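Local coordinates for probable CoA-transferase alpha subunit (PDB 6COJ), which probably works with a partner subunit as a CoA-transferase-family enzyme, binding a cyclic CoA thioester in a pocket between the two proteins, at residues Ile38-Lys46 and Tyr86-Ala94; Leu175-Leu184 and Phe202-Ala210. The protein carries 1 engineered substitution. One frame throughout, in Å; residues are numbered along the deposited sequence.

Contact 1: residues Ile38-Lys46 and Tyr86-Ala94. With F8G (S-{(3R,5R,9R)-1-[(2R,3S,4R,5R)-5-(6-amino-9H-purin-9-yl)-4-hydroxy-3-(phosphonooxy)tetrahydrofuran-2-yl]-3,5,9-trihydroxy-8,8-dimethyl-3,5-dioxido-10,14-dioxo-2,4,6-trioxa-11,15-diaza-3lambda~5~,5lambda~5~-diphosphaheptadecan-17-yl} (5R,10R)-7-hydroxy-10-methyl-2-oxo-1-oxaspiro[4.5]dec-6-ene-6-carbothioate (non-preferred name)), chain E.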
loop_
_atom_site.group_PDB
_atom_site.type_symbol
_atom_site.label_atom_id
_atom_site.label_comp_id
_atom_site.label_asym_id
_atom_site.label_seq_id
_atom_site.Cartn_x
_atom_site.Cartn_y
_atom_site.Cartn_z
ATOM N N ILE A 38 -0.351 0.436 19.069
ATOM C CA ILE A 38 -1.215 1.581 19.329
ATOM C C ILE A 38 -1.201 2.484 18.106
ATOM O O ILE A 38 -0.128 2.887 17.636
ATOM C CB ILE A 38 -0.792 2.343 20.598
ATOM C CG1 ILE A 38 -0.741 1.386 21.786
ATOM C CG2 ILE A 38 -1.770 3.482 20.852
ATOM C CD1 ILE A 38 -0.298 2.033 23.073
ATOM N N GLY A 39 -2.393 2.794 17.597
ATOM C CA GLY A 39 -2.555 3.548 16.368
ATOM C C GLY A 39 -2.266 5.032 16.521
ATOM O O GLY A 39 -1.616 5.483 17.470
ATOM N N GLY A 40 -2.768 5.802 15.561
ATOM C CA GLY A 40 -2.447 7.213 15.525
ATOM C C GLY A 40 -0.970 7.438 15.221
ATOM O O GLY A 40 -0.277 6.582 14.666
ATOM N N TRP A 41 -0.483 8.614 15.626
ATOM C CA TRP A 41 0.872 9.035 15.284
ATOM C C TRP A 41 1.259 10.211 16.169
ATOM O O TRP A 41 0.612 11.258 16.108
ATOM C CB TRP A 41 0.878 9.478 13.817
ATOM C CG TRP A 41 2.145 10.116 13.309
ATOM C CD1 TRP A 41 2.607 11.384 13.582
ATOM C CD2 TRP A 41 3.074 9.541 12.383
ATOM N NE1 TRP A 41 3.777 11.615 12.897
ATOM C CE2 TRP A 41 4.077 10.505 12.147
ATOM C CE3 TRP A 41 3.162 8.299 11.739
ATOM C CZ2 TRP A 41 5.152 10.266 11.289
ATOM C CZ3 TRP A 41 4.232 8.066 10.887
ATOM C CH2 TRP A 41 5.209 9.045 10.673
ATOM N N GLY A 42 2.299 10.064 16.990
ATOM C CA GLY A 42 2.691 11.191 17.825
ATOM C C GLY A 42 1.516 11.657 18.667
ATOM O O GLY A 42 0.848 10.854 19.329
ATOM N N SER A 43 1.229 12.956 18.627
ATOM C CA SER A 43 0.049 13.491 19.310
ATOM C C SER A 43 -1.125 13.676 18.345
ATOM O O SER A 43 -1.748 14.743 18.260
ATOM C CB SER A 43 0.402 14.781 20.044
ATOM O OG SER A 43 -0.673 15.244 20.842
ATOM N N ARG A 44 -1.442 12.608 17.610
ATOM C CA ARG A 44 -2.458 12.650 16.559
ATOM C C ARG A 44 -3.299 11.385 16.617
ATOM O O ARG A 44 -2.778 10.277 16.435
ATOM C CB ARG A 44 -1.833 12.816 15.163
ATOM C CG ARG A 44 -0.792 13.922 15.088
ATOM C CD ARG A 44 -0.088 13.978 13.738
ATOM N NE ARG A 44 1.161 14.730 13.826
ATOM C CZ ARG A 44 1.637 15.548 12.895
ATOM N NH1 ARG A 44 0.959 15.780 11.772
ATOM N NH2 ARG A 44 2.792 16.166 13.102
ATOM N N ARG A 45 -4.598 11.572 16.850
ATOM C CA ARG A 45 -5.617 10.513 16.866
ATOM C C ARG A 45 -5.162 9.266 17.610
ATOM O O ARG A 45 -5.315 8.133 17.150
ATOM C CB ARG A 45 -6.178 10.202 15.477
ATOM C CG ARG A 45 -7.660 9.819 15.549
ATOM C CD ARG A 45 -8.281 9.519 14.174
ATOM N NE ARG A 45 -7.646 8.331 13.597
ATOM C CZ ARG A 45 -7.009 8.275 12.431
ATOM N NH1 ARG A 45 -6.958 9.329 11.615
ATOM N NH2 ARG A 45 -6.436 7.127 12.079
ATOM N N LYS A 46 -4.622 9.489 18.811
ATOM C CA LYS A 46 -4.286 8.368 19.660
ATOM C C LYS A 46 -5.540 7.872 20.374
ATOM O O LYS A 46 -6.428 8.662 20.697
ATOM C CB LYS A 46 -3.269 8.816 20.701
ATOM C CG LYS A 46 -1.880 8.978 20.113
ATOM C CD LYS A 46 -1.285 7.633 19.798
ATOM C CE LYS A 46 0.073 7.743 19.153
ATOM N NZ LYS A 46 0.608 6.377 18.953
ATOM N N TYR A 86 9.419 1.443 18.177
ATOM C CA TYR A 86 8.856 2.729 17.759
ATOM C C TYR A 86 9.769 3.381 16.735
ATOM O O TYR A 86 10.981 3.140 16.721
ATOM C CB TYR A 86 8.662 3.681 18.963
ATOM C CG TYR A 86 9.945 3.899 19.746
ATOM C CD1 TYR A 86 10.299 3.052 20.787
ATOM C CD2 TYR A 86 10.826 4.920 19.402
ATOM C CE1 TYR A 86 11.484 3.228 21.486
ATOM C CE2 TYR A 86 12.021 5.092 20.083
ATOM C CZ TYR A 86 12.345 4.240 21.109
ATOM O OH TYR A 86 13.522 4.407 21.796
ATOM N N GLY A 87 9.171 4.238 15.903
ATOM C CA GLY A 87 9.919 5.003 14.926
ATOM C C GLY A 87 10.333 6.351 15.471
ATOM O O GLY A 87 11.282 6.968 14.981
ATOM N N PHE A 88 9.613 6.814 16.488
ATOM C CA PHE A 88 9.916 8.060 17.179
ATOM C C PHE A 88 8.996 8.128 18.385
ATOM O O PHE A 88 8.064 7.331 18.519
ATOM C CB PHE A 88 9.664 9.276 16.276
ATOM C CG PHE A 88 8.228 9.425 15.846
ATOM C CD1 PHE A 88 7.311 10.085 16.660
ATOM C CD2 PHE A 88 7.796 8.922 14.622
ATOM C CE1 PHE A 88 5.982 10.216 16.278
ATOM C CE2 PHE A 88 6.470 9.068 14.227
ATOM C CZ PHE A 88 5.569 9.712 15.054
ATOM N N VAL A 89 9.261 9.094 19.258
ATOM C CA VAL A 89 8.294 9.516 20.267
ATOM C C VAL A 89 8.250 11.035 20.233
ATOM O O VAL A 89 9.284 11.692 20.402
ATOM C CB VAL A 89 8.645 9.019 21.682
ATOM C CG1 VAL A 89 7.577 9.495 22.676
ATOM C CG2 VAL A 89 8.764 7.491 21.697
ATOM N N SER A 90 7.066 11.597 19.978
ATOM C CA SER A 90 6.951 13.045 19.865
ATOM C C SER A 90 5.577 13.494 20.326
ATOM O O SER A 90 4.576 12.809 20.083
ATOM C CB SER A 90 7.146 13.509 18.417
ATOM O OG SER A 90 7.062 14.926 18.333
ATOM N N LEU A 91 5.546 14.650 20.994
ATOM C CA LEU A 91 4.300 15.332 21.313
ATOM C C LEU A 91 3.838 16.271 20.201
ATOM O O LEU A 91 2.767 16.870 20.325
ATOM C CB LEU A 91 4.434 16.092 22.637
ATOM C CG LEU A 91 4.734 15.244 23.882
ATOM C CD1 LEU A 91 4.831 16.120 25.125
ATOM C CD2 LEU A 91 3.678 14.166 24.077
ATOM N N ASP A 92 4.636 16.433 19.139
ATOM C CA ASP A 92 4.308 17.244 17.962
ATOM C C ASP A 92 4.352 18.751 18.213
ATOM O O ASP A 92 4.708 19.520 17.315
ATOM C CB ASP A 92 2.999 16.801 17.300
ATOM C CG ASP A 92 3.181 15.560 16.452
ATOM O OD1 ASP A 92 4.176 15.503 15.695
ATOM O OD2 ASP A 92 2.354 14.631 16.546
ATOM N N SER A 93 4.005 19.183 19.422
ATOM C CA SER A 93 4.164 20.562 19.854
ATOM C C SER A 93 5.151 20.600 21.010
ATOM O O SER A 93 5.460 19.571 21.618
ATOM C CB SER A 93 2.838 21.156 20.347
ATOM O OG SER A 93 1.738 20.665 19.610
ATOM N N ALA A 94 5.634 21.802 21.322
ATOM C CA ALA A 94 6.527 21.991 22.465
ATOM C C ALA A 94 5.862 21.417 23.716
ATOM O O ALA A 94 4.664 21.587 23.908
ATOM C CB ALA A 94 6.837 23.462 22.649
HETATM C C4 F8G E . 23.144 16.855 27.170
HETATM C C5 F8G E . 24.253 16.107 26.561
HETATM C C6 F8G E . 24.629 14.805 27.162
HETATM C C8 F8G E . 23.923 17.975 25.471
HETATM N N1 F8G E . 23.946 14.352 28.240
HETATM N N3 F8G E . 22.492 16.361 28.249
HETATM C "C1'" F8G E . 21.979 18.993 26.750
HETATM C C2 F8G E . 22.834 15.078 28.871
HETATM C "C2'" F8G E . 22.418 20.432 26.565
HETATM C "C3'" F8G E . 21.105 21.095 26.217
HETATM C "C4'" F8G E . 20.423 20.063 25.359
HETATM C "C5'" F8G E . 20.794 20.277 23.907
HETATM C CAA F8G E . 10.497 11.266 6.354
HETATM C CAB F8G E . 11.095 12.267 7.312
HETATM C CAC F8G E . 10.677 12.409 8.586
HETATM C CAD F8G E . 9.338 11.846 9.039
HETATM C CAE F8G E . 8.579 11.218 7.872
HETATM C CAF F8G E . 9.498 10.354 7.034
HETATM C CAG F8G E . 11.543 13.064 9.581
HETATM C CAI F8G E . 7.388 10.389 8.328
HETATM C CAK F8G E . 8.424 12.844 9.782
HETATM C CAL F8G E . 8.268 12.380 11.241
HETATM C CAM F8G E . 9.110 11.129 11.270
HETATM C CAQ F8G E . 13.636 14.319 10.793
HETATM C CAR F8G E . 13.021 15.671 11.113
HETATM C CAT F8G E . 14.443 16.891 12.637
HETATM C CAU F8G E . 14.548 17.470 14.035
HETATM C CAV F8G E . 15.972 17.812 14.456
HETATM C CAX F8G E . 15.928 19.741 15.892
HETATM C CAY F8G E . 16.030 20.322 17.279
HETATM C CAZ F8G E . 17.387 20.991 17.526
HETATM C CBA F8G E . 17.487 21.372 18.996
HETATM C CBM F8G E . 18.500 20.006 17.202
HETATM C CBN F8G E . 17.554 22.262 16.701
HETATM N N6 F8G E . 25.643 14.075 26.640
HETATM N N7 F8G E . 24.686 16.852 25.523
HETATM N N9 F8G E . 23.016 17.974 26.464
HETATM N NAS F8G E . 13.375 16.127 12.436
HETATM N NAW F8G E . 15.993 18.418 15.781
HETATM O "O2'" F8G E . 22.985 20.982 27.757
HETATM O "O3'" F8G E . 20.299 21.204 27.377
HETATM O "O4'" F8G E . 20.928 18.805 25.802
HETATM O "O5'" F8G E . 20.247 21.520 23.477
HETATM O OAH F8G E . 11.986 12.953 6.857
HETATM O OAJ F8G E . 11.170 13.118 10.747
HETATM O OAN F8G E . 9.366 10.426 12.223
HETATM O OAO F8G E . 9.630 10.811 9.969
HETATM O OBB F8G E . 17.268 20.179 19.734
HETATM O OBD F8G E . 18.729 20.302 21.869
HETATM O OBJ F8G E . 15.266 17.117 11.758
HETATM O OBK F8G E . 15.777 20.449 14.907
HETATM O OBL F8G E . 14.978 21.277 17.487
HETATM O OBO F8G E . 16.704 18.893 21.815
HETATM O OBP F8G E . 16.338 21.368 21.813
HETATM O OBQ F8G E . 18.972 22.872 21.705
HETATM O OBR F8G E . 20.877 21.387 21.047
HETATM O OCI F8G E . 19.182 22.503 29.244
HETATM O OCJ F8G E . 21.555 22.933 28.653
HETATM O OCK F8G E . 19.730 23.644 27.107
HETATM P PBC F8G E . 17.210 20.229 21.339
HETATM P PBE F8G E . 19.700 21.577 21.973
HETATM P PCH F8G E . 20.180 22.617 28.119
HETATM S SAP F8G E . 13.038 13.747 9.234
HETATM O O HOH W 1 5.356 13.899 13.737
#

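Contact 2: residues Leu175-Leu184 and Phe202-Ala210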
loop_
_atom_site.group_PDB
_atom_site.type_symbol
_atom_site.label_atom_id
_atom_site.label_comp_id
_atom_site.label_asym_id
_atom_site.label_seq_id
_atom_site.Cartn_x
_atom_site.Cartn_y
_atom_site.Cartn_z
ATOM N N LEU A 175 6.047 -7.291 12.546
ATOM C CA LEU A 175 5.617 -6.785 13.849
ATOM C C LEU A 175 4.243 -7.370 14.185
ATOM O O LEU A 175 3.209 -6.694 14.163
ATOM C CB LEU A 175 5.613 -5.256 13.847
ATOM C CG LEU A 175 6.994 -4.602 13.699
ATOM C CD1 LEU A 175 6.869 -3.104 13.453
ATOM C CD2 LEU A 175 7.857 -4.873 14.929
ATOM N N ASN A 176 4.240 -8.669 14.474
ATOM C CA ASN A 176 3.005 -9.333 14.862
ATOM C C ASN A 176 2.570 -8.847 16.235
ATOM O O ASN A 176 3.384 -8.713 17.150
ATOM C CB ASN A 176 3.217 -10.844 14.904
ATOM C CG ASN A 176 3.815 -11.371 13.620
ATOM O OD1 ASN A 176 3.132 -11.465 12.607
ATOM N ND2 ASN A 176 5.101 -11.708 13.652
ATOM N N LEU A 177 1.278 -8.596 16.388
ATOM C CA LEU A 177 0.740 -8.024 17.612
ATOM C C LEU A 177 -0.295 -8.948 18.238
ATOM O O LEU A 177 -1.126 -9.535 17.536
ATOM C CB LEU A 177 0.049 -6.696 17.304
ATOM C CG LEU A 177 0.821 -5.713 16.418
ATOM C CD1 LEU A 177 -0.065 -4.537 16.012
ATOM C CD2 LEU A 177 2.073 -5.229 17.133
ATOM N N ASP A 178 -0.270 -9.044 19.571
ATOM C CA ASP A 178 -1.373 -9.712 20.250
ATOM C C ASP A 178 -2.636 -8.876 20.156
ATOM O O ASP A 178 -3.737 -9.423 20.032
ATOM C CB ASP A 178 -1.017 -9.985 21.710
ATOM C CG ASP A 178 0.147 -10.940 21.842
ATOM O OD1 ASP A 178 0.103 -12.019 21.212
ATOM O OD2 ASP A 178 1.114 -10.595 22.545
ATOM N N ALA A 179 -2.501 -7.552 20.223
ATOM C CA ALA A 179 -3.669 -6.686 20.182
ATOM C C ALA A 179 -3.311 -5.367 19.517
ATOM O O ALA A 179 -2.147 -4.958 19.482
ATOM C CB ALA A 179 -4.235 -6.439 21.586
ATOM N N ALA A 180 -4.334 -4.716 18.967
ATOM C CA ALA A 180 -4.216 -3.358 18.449
ATOM C C ALA A 180 -5.303 -2.500 19.075
ATOM O O ALA A 180 -6.441 -2.952 19.250
ATOM C CB ALA A 180 -4.367 -3.313 16.917
ATOM N N LEU A 181 -4.937 -1.265 19.417
ATOM C CA LEU A 181 -5.862 -0.252 19.925
ATOM C C LEU A 181 -5.788 0.932 18.972
ATOM O O LEU A 181 -4.710 1.501 18.771
ATOM C CB LEU A 181 -5.457 0.199 21.335
ATOM C CG LEU A 181 -5.235 -0.896 22.376
ATOM C CD1 LEU A 181 -4.689 -0.282 23.659
ATOM C CD2 LEU A 181 -6.521 -1.649 22.643
ATOM N N VAL A 182 -6.920 1.287 18.355
ATOM C CA VAL A 182 -6.968 2.401 17.413
ATOM C C VAL A 182 -8.226 3.214 17.690
ATOM O O VAL A 182 -9.208 2.706 18.230
ATOM C CB VAL A 182 -6.932 1.939 15.931
ATOM C CG1 VAL A 182 -5.659 1.122 15.636
ATOM C CG2 VAL A 182 -8.181 1.129 15.579
ATOM N N HIS A 183 -8.187 4.493 17.303
ATOM C CA HIS A 183 -9.319 5.404 17.448
ATOM C C HIS A 183 -9.642 6.026 16.099
ATOM O O HIS A 183 -8.751 6.562 15.432
ATOM C CB HIS A 183 -9.002 6.536 18.430
ATOM C CG HIS A 183 -10.169 7.424 18.703
ATOM N ND1 HIS A 183 -11.169 7.074 19.587
ATOM C CD2 HIS A 183 -10.513 8.636 18.204
ATOM C CE1 HIS A 183 -12.071 8.042 19.633
ATOM N NE2 HIS A 183 -11.694 9.004 18.807
ATOM N N LEU A 184 -10.913 5.980 15.717
ATOM C CA LEU A 184 -11.363 6.514 14.439
ATOM C C LEU A 184 -12.568 7.429 14.643
ATOM O O LEU A 184 -13.133 7.536 15.735
ATOM C CB LEU A 184 -11.660 5.391 13.432
ATOM C CG LEU A 184 -10.374 4.784 12.865
ATOM C CD1 LEU A 184 -10.649 3.465 12.163
ATOM C CD2 LEU A 184 -9.693 5.761 11.893
ATOM N N PHE A 202 -1.888 4.793 10.140
ATOM C CA PHE A 202 -1.599 3.407 9.814
ATOM C C PHE A 202 -2.533 2.480 10.570
ATOM O O PHE A 202 -2.211 1.309 10.791
ATOM C CB PHE A 202 -0.131 3.097 10.118
ATOM C CG PHE A 202 0.812 4.013 9.401
ATOM C CD1 PHE A 202 1.078 5.287 9.885
ATOM C CD2 PHE A 202 1.385 3.623 8.208
ATOM C CE1 PHE A 202 1.908 6.154 9.167
ATOM C CE2 PHE A 202 2.224 4.482 7.508
ATOM C CZ PHE A 202 2.484 5.742 7.994
ATOM N N ASP A 203 -3.720 2.982 10.932
ATOM C CA ASP A 203 -4.578 2.220 11.837
ATOM C C ASP A 203 -5.075 0.933 11.198
ATOM O O ASP A 203 -5.287 -0.066 11.905
ATOM C CB ASP A 203 -5.754 3.069 12.317
ATOM C CG ASP A 203 -5.337 4.147 13.298
ATOM O OD1 ASP A 203 -4.134 4.226 13.625
ATOM O OD2 ASP A 203 -6.218 4.917 13.742
ATOM N N ASP A 204 -5.272 0.937 9.879
ATOM C CA ASP A 204 -5.623 -0.299 9.189
ATOM C C ASP A 204 -4.514 -1.336 9.320
ATOM O O ASP A 204 -4.787 -2.522 9.538
ATOM C CB ASP A 204 -5.930 -0.011 7.715
ATOM C CG ASP A 204 -4.793 0.717 7.013
ATOM O OD1 ASP A 204 -4.168 1.606 7.621
ATOM O OD2 ASP A 204 -4.517 0.416 5.830
ATOM N N LEU A 205 -3.254 -0.908 9.188
ATOM C CA LEU A 205 -2.141 -1.846 9.311
ATOM C C LEU A 205 -2.026 -2.408 10.724
ATOM O O LEU A 205 -1.746 -3.598 10.902
ATOM C CB LEU A 205 -0.829 -1.171 8.914
ATOM C CG LEU A 205 -0.714 -0.683 7.470
ATOM C CD1 LEU A 205 0.645 -0.047 7.214
ATOM C CD2 LEU A 205 -0.937 -1.845 6.533
ATOM N N TYR A 206 -2.233 -1.573 11.743
ATOM C CA TYR A 206 -2.198 -2.081 13.112
ATOM C C TYR A 206 -3.250 -3.161 13.310
ATOM O O TYR A 206 -2.972 -4.218 13.884
ATOM C CB TYR A 206 -2.391 -0.940 14.115
ATOM C CG TYR A 206 -1.138 -0.138 14.405
ATOM C CD1 TYR A 206 -0.125 -0.673 15.187
ATOM C CD2 TYR A 206 -0.965 1.142 13.891
ATOM C CE1 TYR A 206 1.028 0.052 15.465
ATOM C CE2 TYR A 206 0.184 1.877 14.156
ATOM C CZ TYR A 206 1.174 1.316 14.939
ATOM O OH TYR A 206 2.311 2.028 15.211
ATOM N N CYS A 207 -4.467 -2.924 12.822
ATOM C CA CYS A 207 -5.499 -3.946 12.958
ATOM C C CYS A 207 -5.135 -5.203 12.185
ATOM O O CYS A 207 -5.295 -6.321 12.695
ATOM C CB CYS A 207 -6.847 -3.403 12.491
ATOM S SG CYS A 207 -7.553 -2.212 13.645
ATOM N N ALA A 208 -4.621 -5.041 10.962
ATOM C CA ALA A 208 -4.288 -6.198 10.135
ATOM C C ALA A 208 -3.144 -7.015 10.723
ATOM O O ALA A 208 -3.031 -8.209 10.430
ATOM C CB ALA A 208 -3.952 -5.750 8.708
ATOM N N ALA A 209 -2.288 -6.399 11.541
ATOM C CA ALA A 209 -1.134 -7.073 12.127
ATOM C C ALA A 209 -1.442 -7.761 13.454
ATOM O O ALA A 209 -0.553 -8.416 14.007
ATOM C CB ALA A 209 -0.001 -6.064 12.347
ATOM N N ALA A 210 -2.667 -7.635 13.970
ATOM C CA ALA A 210 -2.981 -8.024 15.336
ATOM C C ALA A 210 -3.970 -9.181 15.388
ATOM O O ALA A 210 -4.763 -9.403 14.470
ATOM C CB ALA A 210 -3.562 -6.840 16.120
HETATM O O HOH W 2 0.450 -10.990 13.291
HETATM O O HOH W 3 -5.707 5.416 16.402
#

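Contact 1: residues Ile38-Lys46 and Tyr86-Ala94
Two first torsions bring Phe88 and Trp41 together: Phe88 holds CG in the crowded position between its own N and carbonyl carbon (chi1 62°), while Trp41 swings its indole to the far side from its N (chi1 173°). As a result Phe88 CZ comes to lie over one indole face, toward the rim, 3.4 Å from Trp41 CE2. The two rings meet obliquely. At the indole edge a water, in the ring plane, accepts from Trp41 NE1 at 2.9 Å and donates to Asp92 OD1 at 2.8 Å, tying the aromatic pair to the second focus of the contact. There Asp92 receives Arg44 side-on: NE reaches OD2 at 3.0 Å and NH2 reaches OD1 at 3.0 Å. The carboxylate oxygens lie close to the guanidinium plane, yet the two planes stand 75° apart, so both nitrogens arrive from above the carboxylate. Ser43 N comes to OD2 from the opposite face, 2.9 Å away, leaving this oxygen held between two donors. With an alanine here instead of Asp92, the Arg44 guanidinium is likely to lose its mate and be freer to turn, and Ser43 N and the water to lose an acceptor. Ser90 OG accepts from Asp92 N, an ST turn in the backbone that carries the carboxylate. Trp41 CH2 lies 3.5 Å from the methyl carbon CAI of F8G, and Phe88 CD2 3.2 Å from its carbonyl oxygen OAN. An aromatic side chain of the partner protein stacks on Trp41. Both segments follow strands of a parallel sheet at their carboxyl ends, the classic place for a ligand pocket in Rossmann-like folds, and line the acyl end of the CoA thioester site.

Contact 2: residues Leu175-Leu184 and Phe202-Ala210
Ala209 O accepts a hydrogen bond from Leu177 N at 3.0 Å and is also met by a water, 2.9 Å away, that reaches on to Asn176 OD1. This bond joins the chain just after helix 203-208 to Leu177 in a beta-alpha-beta crossover: strand 177-184 leads, after an excursion through two short strands, into helix 203-208 and on to strand 213-217, its parallel neighbour in the sheet. Helix 203-208 runs back roughly antiparallel to strand 179-184, their axes 7.7 Å apart at closest and 156° between their directions. The small Ala180 and Ala210 are consistent with the close approach here: Ala180 CB sits 3.7 Å from Ala210 CB and also touches the carbonyl of Tyr206, while Leu177 CD1 reaches the edge of the Tyr206 ring, near its plane. Farther along, Val182 divides its branches between two helix residues. With CG1 turned away from its carbonyl carbon (chi1 -59°), that methyl lies alongside the carboxylate of Asp203, whereas CG2 meets Cys207 SG at 3.9 Å. Asp203 has its main polar partner outside, in Arg45. A second water bridges strand and helix, accepting from His183 N at 2.8 Å and lying 2.8 Å from Asp203 OD2.

How the contacts relate
The two contacts illustrate how a parallel sheet joins its core to its ligand site. Contact 1 closes along the chain before contact 2 opens, and their centres lie about 15 Å apart. Strands 35-38 and 177-184 are neighbours in the seven-stranded sheet: the loop of contact 1 leaves the first, and helix 203-208 of contact 2 packs on the second. Arg45 joins them, its NH2 forming a salt bridge with Asp203 OD2 at 2.8 Å and its NE probably bonding His183 O. Gly40 N also bonds Asp203 OD1. The crossover thus probably steadies the loop that carries Trp41, as a second shell to the thioester pocket.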